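Local coordinates for protein putative drug/sodium antiporter (Escherichia coli, PDB 4Z3N) that is the MATE transporter ClbM, which probably carries the genotoxin colibactin or a related compound across the cell membrane as an antiporter, at residues Leu454-Pro458 / Arg459-Trp463; Thr45-Thr48 / Tyr49-Asp53; Val421-Leu424 / Ala425-Glu429. All blocks are in the same frame, centred on the assembly; numbering follows the deposited sequence.

Followed from the N terminus, the three contacts come in series, each within one continuous stretch, so none encloses a long loop and none nests in or crosses another. Interaction 2 comes first, a loosened turn within helix 28-56 that faces helices 181-204 and 209-232. Interaction 3 lies far downstream, where helix 417-427 runs out in a pi-type turn beside helix 250-284. The chain then passes through helix 432-453 to interaction 1, which starts helix 458-467 against helices 286-322, 326-358 and 382-399. Their centres are about 39 to 43 Å apart, and interactions 1 and 2 lie on opposite sides of the chain's centre. Together they illustrate a helix middle, end and beginning.

Interaction 1: Leu454-Pro458 / Arg459-Trp463; sequences LRLSP and RLLRW. With CAC (cacodylate ion), chain I.
At Ser-457 and Leu-460 the chain passes from the extended linker behind helix 432-453 into the first turn of helix 458-467. The backbone settles at once into i to i-4 bonding: Leu-461 N donates to Ser-457 O at 3.2 Å and Arg-462 N to Pro-458 O at 2.7 Å. Pro-458, lacking an N-H, suits the first helical position, where an amide would find no carbonyl a turn earlier.

Ser-457 is the N-cap. With chi1 at 73° its OG lies between its own backbone N and carbonyl carbon and swings over the open turn, accepting from Leu-460 N at 3.0 Å in a fairly straight bond (162°). Just outside the cap, Leu-456 reaches forward, its CD2 meeting CD2 of Leu-461 at 3.8 Å. This pairing of the residue before the N-cap with the fourth of the helix is a hydrophobic staple.

On another side of the turn, the Arg-462 guanidinium meets a cacodylate edge-on, NH1 and NH2 both donating to O1 (2.9 and 2.7 Å); Glu-466 adds a long, weak ion pair to NH1. Trp-463 NE1 gives the ion's O2 a weak bond, while Arg-459 CG lies over one indole face. The ion, its placement approximate, probably came from the crystallisation liquor.

Leu-460, buried, fits among Trp-321 of helix 286-322, Val-326 of helix 326-358 and Tyr-395 of helix 382-399.

Interaction 2: Thr45-Thr48 / Tyr49-Asp53; sequences TQVT and YAIAD. With OLC ((2R)-2,3-dihydroxypropyl (9Z)-octadec-9-enoate), chain E.
A loosened turn in the middle of helix 28-56, a predicted transmembrane helix, brings Thr-45 against Tyr-49. The carbonyl of Thr-45 receives a weak backbone bond from Thr-48 N (3.0 Å). Thr-48 OG1 is modelled very close to the same Thr-45 O (2.5 Å), so a hydrogen bond there is plausible but its length doubtful. Chi1 of Thr-48, at 70°, tucks OG1 back against the helix, within reach of that carbonyl. The same oxygen also meets the rim of the Tyr-49 ring, lying close to the ring plane at 3.4 Å from CD1.

The following amides are held loosely. Tyr-49 N makes a weak bond to Gln-46 O, three residues back (3.4 Å). Val-47 O receives two further weak bonds, i to i-3 from Ala-50 N and i to i-4 from Ile-51 N. A short, straight i to i-4 bond follows at Ala-52 N to Thr-48 O (2.8 Å, 174°). A threonine hydroxyl folded back onto a carbonyl of the preceding turn is a familiar feature of membrane helices, since it satisfies the polar group within the helix itself, and the arrangement here is consistent with that motif. It falls within the N-terminal MatE family region, on a helix that also carries Asp-53, whose carboxylate lies close to that of Asp-199.

Along another side of the helix, CG1 of Val-47 and CD1 of Ile-51 touch obliquely at 4.0 Å. The buried Tyr-49 has a lipid partner: C6 of a monoolein chain stands 3.3 Å above one face of its ring, near the CD2-CE2 rim, the rest of the modelled chain lying farther off, with C4 4.1 Å from OH. Ser-217 and Ala-220 of helix 209-232 also pack on Tyr-49, and Ala-192 of helix 181-204 touches Thr-48.

Interaction 3: Val421-Leu424 / Ala425-Glu429; sequences VYLL and AIVLE
Tyr-422 and Ile-426, one turn apart, open a pi-type turn that ends helix 417-427, a wider coil in which amides reach back five residues in place of four. Tyr-422 O receives both Ile-426 N and, more weakly, Val-427 N, and Leu-428 N closes the wide turn on Leu-423 O at 2.9 Å. Before the widening, Ala-425 N still bonds in ordinary helical fashion to Val-421 O (2.7 Å).

The side chains fit together as knob and hollow along the outside of this turn. Tyr-422 presents the flat surface: its CG, anti to the backbone N, sends the ring along the helix toward the following turn. Onto its face comes the CG1 methylene of Ile-426, sitting 4.1 Å above the ring centroid and only 2° off the normal, a centred CH-pi contact, with CD1 turned away from the ring. Val-427 approaches the same ring from its rim, CG2 near CD1 at 4.3 Å, so ring face and ring edge are met by consecutive residues.

The neighbouring bump is Leu-423. Its CD1 enters the notch between Val-427 and Leu-428, touching CB of the former at 3.8 Å; Val-427 crosses it obliquely, whereas Leu-428 lies alongside, pointing the same way. The buried Val-421 and Ala-425 meet through CG1 and CB, 4.3 Å apart, and Phe-280 of helix 250-284 touches both Val-421 and Tyr-422. At the far end of the turn, Leu-428 CD2 rests 3.5 Å from Leu-423 O, the carbonyl oxygen that its own backbone N grips.

Interaction 1: Leu454-Pro458 / Arg459-Trp463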
loop_
_atom_site.group_PDB
_atom_site.type_symbol
_atom_site.label_atom_id
_atom_site.label_comp_id
_atom_site.label_asym_id
_atom_site.label_seq_id
_atom_site.Cartn_x
_atom_site.Cartn_y
_atom_site.Cartn_z
ATOM N N LEU A 454 -16.204 -3.412 -15.710
ATOM C CA LEU A 454 -15.192 -2.739 -16.505
ATOM C C LEU A 454 -15.434 -3.045 -17.965
ATOM O O LEU A 454 -14.967 -4.021 -18.533
ATOM C CB LEU A 454 -13.772 -3.155 -16.072
ATOM C CG LEU A 454 -13.055 -2.303 -15.004
ATOM C CD1 LEU A 454 -12.677 -0.927 -15.556
ATOM C CD2 LEU A 454 -13.846 -2.166 -13.683
ATOM N N ARG A 455 -16.069 -2.100 -18.608
ATOM C CA ARG A 455 -16.518 -2.295 -19.961
ATOM C C ARG A 455 -17.239 -1.016 -20.337
ATOM O O ARG A 455 -17.606 -0.228 -19.452
ATOM C CB ARG A 455 -17.416 -3.542 -20.073
ATOM C CG ARG A 455 -18.605 -3.567 -19.159
ATOM C CD ARG A 455 -19.585 -4.662 -19.556
ATOM N NE ARG A 455 -19.374 -5.921 -18.833
ATOM C CZ ARG A 455 -18.776 -7.005 -19.334
ATOM N NH1 ARG A 455 -18.309 -7.010 -20.580
ATOM N NH2 ARG A 455 -18.650 -8.095 -18.582
ATOM N N LEU A 456 -17.405 -0.788 -21.630
ATOM C CA LEU A 456 -18.183 0.362 -22.086
ATOM C C LEU A 456 -19.587 0.316 -21.530
ATOM O O LEU A 456 -20.226 -0.737 -21.510
ATOM C CB LEU A 456 -18.243 0.415 -23.611
ATOM C CG LEU A 456 -16.946 0.893 -24.213
ATOM C CD1 LEU A 456 -16.950 0.652 -25.722
ATOM C CD2 LEU A 456 -16.789 2.370 -23.829
ATOM N N SER A 457 -20.044 1.468 -21.062
ATOM C CA SER A 457 -21.415 1.663 -20.620
ATOM C C SER A 457 -21.787 3.097 -20.932
ATOM O O SER A 457 -20.901 3.938 -21.077
ATOM C CB SER A 457 -21.562 1.382 -19.134
ATOM O OG SER A 457 -20.982 2.427 -18.378
ATOM N N PRO A 458 -23.090 3.382 -21.079
ATOM C CA PRO A 458 -23.517 4.777 -21.248
ATOM C C PRO A 458 -22.963 5.685 -20.144
ATOM O O PRO A 458 -22.347 6.716 -20.452
ATOM C CB PRO A 458 -25.039 4.687 -21.160
ATOM C CG PRO A 458 -25.358 3.302 -21.660
ATOM C CD PRO A 458 -24.177 2.422 -21.355
ATOM N N ARG A 459 -23.113 5.266 -18.890
ATOM C CA ARG A 459 -22.688 6.065 -17.740
ATOM C C ARG A 459 -21.194 6.365 -17.751
ATOM O O ARG A 459 -20.769 7.511 -17.526
ATOM C CB ARG A 459 -23.046 5.349 -16.448
ATOM C CG ARG A 459 -22.606 6.062 -15.205
ATOM C CD ARG A 459 -22.502 5.086 -14.090
ATOM N NE ARG A 459 -23.616 5.180 -13.156
ATOM C CZ ARG A 459 -23.767 4.378 -12.105
ATOM N NH1 ARG A 459 -22.878 3.420 -11.866
ATOM N NH2 ARG A 459 -24.807 4.527 -11.298
ATOM N N LEU A 460 -20.394 5.335 -18.010
ATOM C CA LEU A 460 -18.947 5.519 -18.100
ATOM C C LEU A 460 -18.562 6.561 -19.179
ATOM O O LEU A 460 -17.709 7.409 -18.944
ATOM C CB LEU A 460 -18.260 4.181 -18.371
ATOM C CG LEU A 460 -16.761 4.395 -18.392
ATOM C CD1 LEU A 460 -16.235 4.745 -16.991
ATOM C CD2 LEU A 460 -16.034 3.220 -19.034
ATOM N N LEU A 461 -19.214 6.496 -20.343
ATOM C CA LEU A 461 -19.055 7.502 -21.403
ATOM C C LEU A 461 -19.621 8.884 -21.021
ATOM O O LEU A 461 -18.989 9.902 -21.263
ATOM C CB LEU A 461 -19.711 7.019 -22.695
ATOM C CG LEU A 461 -19.009 5.856 -23.397
ATOM C CD1 LEU A 461 -19.638 5.680 -24.757
ATOM C CD2 LEU A 461 -17.507 6.081 -23.531
ATOM N N ARG A 462 -20.795 8.929 -20.407
ATOM C CA ARG A 462 -21.246 10.197 -19.850
ATOM C C ARG A 462 -20.249 10.806 -18.847
ATOM O O ARG A 462 -20.030 12.019 -18.863
ATOM C CB ARG A 462 -22.600 10.053 -19.170
ATOM C CG ARG A 462 -23.266 11.392 -19.020
ATOM C CD ARG A 462 -23.994 11.556 -17.725
ATOM N NE ARG A 462 -24.662 10.342 -17.280
ATOM C CZ ARG A 462 -24.742 9.997 -16.000
ATOM N NH1 ARG A 462 -24.186 10.780 -15.089
ATOM N NH2 ARG A 462 -25.359 8.878 -15.634
ATOM N N TRP A 463 -19.661 9.978 -17.979
ATOM C CA TRP A 463 -18.716 10.469 -16.961
ATOM C C TRP A 463 -17.523 11.210 -17.569
ATOM O O TRP A 463 -17.080 12.237 -17.046
ATOM C CB TRP A 463 -18.194 9.314 -16.101
ATOM C CG TRP A 463 -19.089 8.875 -15.006
ATOM C CD1 TRP A 463 -20.240 9.471 -14.599
ATOM C CD2 TRP A 463 -18.910 7.733 -14.173
ATOM N NE1 TRP A 463 -20.794 8.772 -13.560
ATOM C CE2 TRP A 463 -19.993 7.699 -13.274
ATOM C CE3 TRP A 463 -17.935 6.740 -14.089
ATOM C CZ2 TRP A 463 -20.127 6.700 -12.297
ATOM C CZ3 TRP A 463 -18.069 5.753 -13.116
ATOM C CH2 TRP A 463 -19.156 5.741 -12.238
HETATM AS AS CAC I . -24.248 9.744 -11.755
HETATM O O1 CAC I . -24.806 8.856 -13.026
HETATM O O2 CAC I . -23.028 8.791 -10.915
HETATM C C1 CAC I . -23.467 11.417 -12.341
HETATM C C2 CAC I . -25.695 10.123 -10.537
#

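Interaction 2: Thr45-Thr48 / Tyr49-Asp53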
loop_
_atom_site.group_PDB
_atom_site.type_symbol
_atom_site.label_atom_id
_atom_site.label_comp_id
_atom_site.label_asym_id
_atom_site.label_seq_id
_atom_site.Cartn_x
_atom_site.Cartn_y
_atom_site.Cartn_z
ATOM N N THR A 45 13.718 -1.456 -2.442
ATOM C CA THR A 45 14.568 -0.631 -1.575
ATOM C C THR A 45 14.002 -0.553 -0.159
ATOM O O THR A 45 14.749 -0.605 0.822
ATOM C CB THR A 45 14.742 0.844 -2.064
ATOM O OG1 THR A 45 13.530 1.577 -1.855
ATOM C CG2 THR A 45 15.180 0.942 -3.508
ATOM N N GLN A 46 12.682 -0.408 -0.064
ATOM C CA GLN A 46 12.012 -0.279 1.221
ATOM C C GLN A 46 12.338 -1.437 2.148
ATOM O O GLN A 46 12.472 -1.240 3.353
ATOM C CB GLN A 46 10.501 -0.166 1.031
ATOM C CG GLN A 46 10.054 1.237 0.692
ATOM C CD GLN A 46 8.680 1.269 0.038
ATOM O OE1 GLN A 46 8.028 0.227 -0.131
ATOM N NE2 GLN A 46 8.237 2.466 -0.344
ATOM N N VAL A 47 12.484 -2.632 1.587
ATOM C CA VAL A 47 12.760 -3.812 2.398
ATOM C C VAL A 47 14.146 -3.709 3.012
ATOM O O VAL A 47 14.332 -4.040 4.183
ATOM C CB VAL A 47 12.643 -5.134 1.578
ATOM C CG1 VAL A 47 13.056 -6.359 2.411
ATOM C CG2 VAL A 47 11.223 -5.309 1.044
ATOM N N THR A 48 15.106 -3.220 2.228
ATOM C CA THR A 48 16.492 -3.126 2.683
ATOM C C THR A 48 16.642 -2.389 4.017
ATOM O O THR A 48 17.575 -2.667 4.763
ATOM C CB THR A 48 17.382 -2.423 1.650
ATOM O OG1 THR A 48 17.037 -1.037 1.590
ATOM C CG2 THR A 48 17.206 -3.037 0.276
ATOM N N TYR A 49 15.734 -1.461 4.318
ATOM C CA TYR A 49 15.809 -0.720 5.579
ATOM C C TYR A 49 15.861 -1.663 6.773
ATOM O O TYR A 49 16.781 -1.588 7.568
ATOM C CB TYR A 49 14.631 0.245 5.727
ATOM C CG TYR A 49 14.788 1.506 4.924
ATOM C CD1 TYR A 49 14.773 1.471 3.527
ATOM C CD2 TYR A 49 14.935 2.736 5.548
ATOM C CE1 TYR A 49 14.909 2.624 2.777
ATOM C CE2 TYR A 49 15.068 3.900 4.812
ATOM C CZ TYR A 49 15.055 3.837 3.422
ATOM O OH TYR A 49 15.198 4.987 2.672
ATOM N N ALA A 50 14.882 -2.557 6.872
ATOM C CA ALA A 50 14.824 -3.534 7.949
ATOM C C ALA A 50 16.048 -4.465 7.958
ATOM O O ALA A 50 16.637 -4.724 9.013
ATOM C CB ALA A 50 13.547 -4.341 7.844
ATOM N N ILE A 51 16.431 -4.966 6.789
ATOM C CA ILE A 51 17.611 -5.818 6.701
ATOM C C ILE A 51 18.850 -5.113 7.265
ATOM O O ILE A 51 19.523 -5.661 8.143
ATOM C CB ILE A 51 17.888 -6.256 5.250
ATOM C CG1 ILE A 51 16.739 -7.115 4.723
ATOM C CG2 ILE A 51 19.222 -7.005 5.145
ATOM C CD1 ILE A 51 16.836 -7.394 3.225
ATOM N N ALA A 52 19.137 -3.905 6.770
ATOM C CA ALA A 52 20.279 -3.126 7.246
ATOM C C ALA A 52 20.124 -2.799 8.728
ATOM O O ALA A 52 21.065 -2.936 9.509
ATOM C CB ALA A 52 20.443 -1.849 6.437
ATOM N N ASP A 53 18.930 -2.367 9.108
ATOM C CA ASP A 53 18.649 -2.059 10.500
ATOM C C ASP A 53 19.009 -3.229 11.400
ATOM O O ASP A 53 19.813 -3.078 12.321
ATOM C CB ASP A 53 17.175 -1.685 10.695
ATOM C CG ASP A 53 16.902 -0.233 10.378
ATOM O OD1 ASP A 53 17.884 0.509 10.154
ATOM O OD2 ASP A 53 15.717 0.168 10.364
HETATM C C9 OLC E . 9.951 3.860 8.563
HETATM C C8 OLC E . 11.189 3.753 7.686
HETATM C C7 OLC E . 10.856 3.075 6.368
HETATM C C6 OLC E . 11.728 3.621 5.259
HETATM C C5 OLC E . 10.863 3.952 4.054
HETATM C C4 OLC E . 11.191 5.320 3.489
#

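Interaction 3: Val421-Leu424 / Ala425-Glu429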
loop_
_atom_site.group_PDB
_atom_site.type_symbol
_atom_site.label_atom_id
_atom_site.label_comp_id
_atom_site.label_asym_id
_atom_site.label_seq_id
_atom_site.Cartn_x
_atom_site.Cartn_y
_atom_site.Cartn_z
ATOM N N VAL A 421 -17.503 -17.233 6.223
ATOM C CA VAL A 421 -16.602 -17.826 7.188
ATOM C C VAL A 421 -17.412 -18.360 8.344
ATOM O O VAL A 421 -17.196 -19.488 8.793
ATOM C CB VAL A 421 -15.562 -16.826 7.714
ATOM C CG1 VAL A 421 -15.022 -17.285 9.066
ATOM C CG2 VAL A 421 -14.443 -16.669 6.714
ATOM N N TYR A 422 -18.355 -17.550 8.819
ATOM C CA TYR A 422 -19.213 -17.959 9.925
ATOM C C TYR A 422 -19.962 -19.233 9.552
ATOM O O TYR A 422 -19.999 -20.193 10.324
ATOM C CB TYR A 422 -20.202 -16.857 10.326
ATOM C CG TYR A 422 -20.695 -17.068 11.741
ATOM C CD1 TYR A 422 -21.739 -17.952 12.015
ATOM C CD2 TYR A 422 -20.080 -16.431 12.818
ATOM C CE1 TYR A 422 -22.175 -18.180 13.327
ATOM C CE2 TYR A 422 -20.515 -16.643 14.133
ATOM C CZ TYR A 422 -21.563 -17.517 14.376
ATOM O OH TYR A 422 -21.990 -17.737 15.667
ATOM N N LEU A 423 -20.534 -19.240 8.355
ATOM C CA LEU A 423 -21.229 -20.409 7.838
ATOM C C LEU A 423 -20.350 -21.662 7.830
ATOM O O LEU A 423 -20.743 -22.708 8.353
ATOM C CB LEU A 423 -21.724 -20.135 6.429
ATOM C CG LEU A 423 -22.384 -21.372 5.839
ATOM C CD1 LEU A 423 -23.468 -21.782 6.810
ATOM C CD2 LEU A 423 -22.938 -21.120 4.435
ATOM N N LEU A 424 -19.158 -21.556 7.240
ATOM C CA LEU A 424 -18.287 -22.718 7.039
ATOM C C LEU A 424 -17.524 -23.137 8.307
ATOM O O LEU A 424 -17.368 -24.323 8.568
ATOM C CB LEU A 424 -17.290 -22.451 5.903
ATOM C CG LEU A 424 -17.836 -22.354 4.480
ATOM C CD1 LEU A 424 -16.724 -22.239 3.448
ATOM C CD2 LEU A 424 -18.710 -23.542 4.168
ATOM N N ALA A 425 -17.037 -22.171 9.076
ATOM C CA ALA A 425 -16.231 -22.489 10.247
ATOM C C ALA A 425 -17.048 -22.838 11.517
ATOM O O ALA A 425 -16.543 -23.493 12.437
ATOM C CB ALA A 425 -15.286 -21.342 10.541
ATOM N N ILE A 426 -18.303 -22.404 11.573
ATOM C CA ILE A 426 -19.118 -22.662 12.750
ATOM C C ILE A 426 -20.316 -23.539 12.442
ATOM O O ILE A 426 -20.390 -24.668 12.911
ATOM C CB ILE A 426 -19.626 -21.370 13.387
ATOM C CG1 ILE A 426 -18.490 -20.344 13.545
ATOM C CG2 ILE A 426 -20.269 -21.685 14.709
ATOM C CD1 ILE A 426 -17.297 -20.805 14.382
ATOM N N VAL A 427 -21.257 -23.022 11.661
ATOM C CA VAL A 427 -22.497 -23.751 11.382
ATOM C C VAL A 427 -22.176 -25.116 10.784
ATOM O O VAL A 427 -22.343 -26.137 11.452
ATOM C CB VAL A 427 -23.425 -22.961 10.436
ATOM C CG1 VAL A 427 -24.656 -23.765 10.092
ATOM C CG2 VAL A 427 -23.818 -21.650 11.068
ATOM N N LEU A 428 -21.711 -25.137 9.535
ATOM C CA LEU A 428 -21.041 -26.321 9.019
ATOM C C LEU A 428 -19.831 -26.411 9.910
ATOM O O LEU A 428 -19.336 -25.387 10.366
ATOM C CB LEU A 428 -20.682 -26.188 7.543
ATOM C CG LEU A 428 -21.882 -26.294 6.604
ATOM C CD1 LEU A 428 -22.655 -27.581 6.869
ATOM C CD2 LEU A 428 -22.792 -25.098 6.779
ATOM N N GLU A 429 -19.371 -27.604 10.228
ATOM C CA GLU A 429 -18.489 -27.708 11.388
ATOM C C GLU A 429 -17.011 -27.680 11.029
ATOM O O GLU A 429 -16.167 -27.939 11.886
ATOM C CB GLU A 429 -18.845 -28.946 12.224
ATOM C CG GLU A 429 -20.099 -28.716 13.080
ATOM C CD GLU A 429 -20.648 -29.977 13.725
ATOM O OE1 GLU A 429 -19.914 -30.989 13.817
ATOM O OE2 GLU A 429 -21.826 -29.951 14.144
#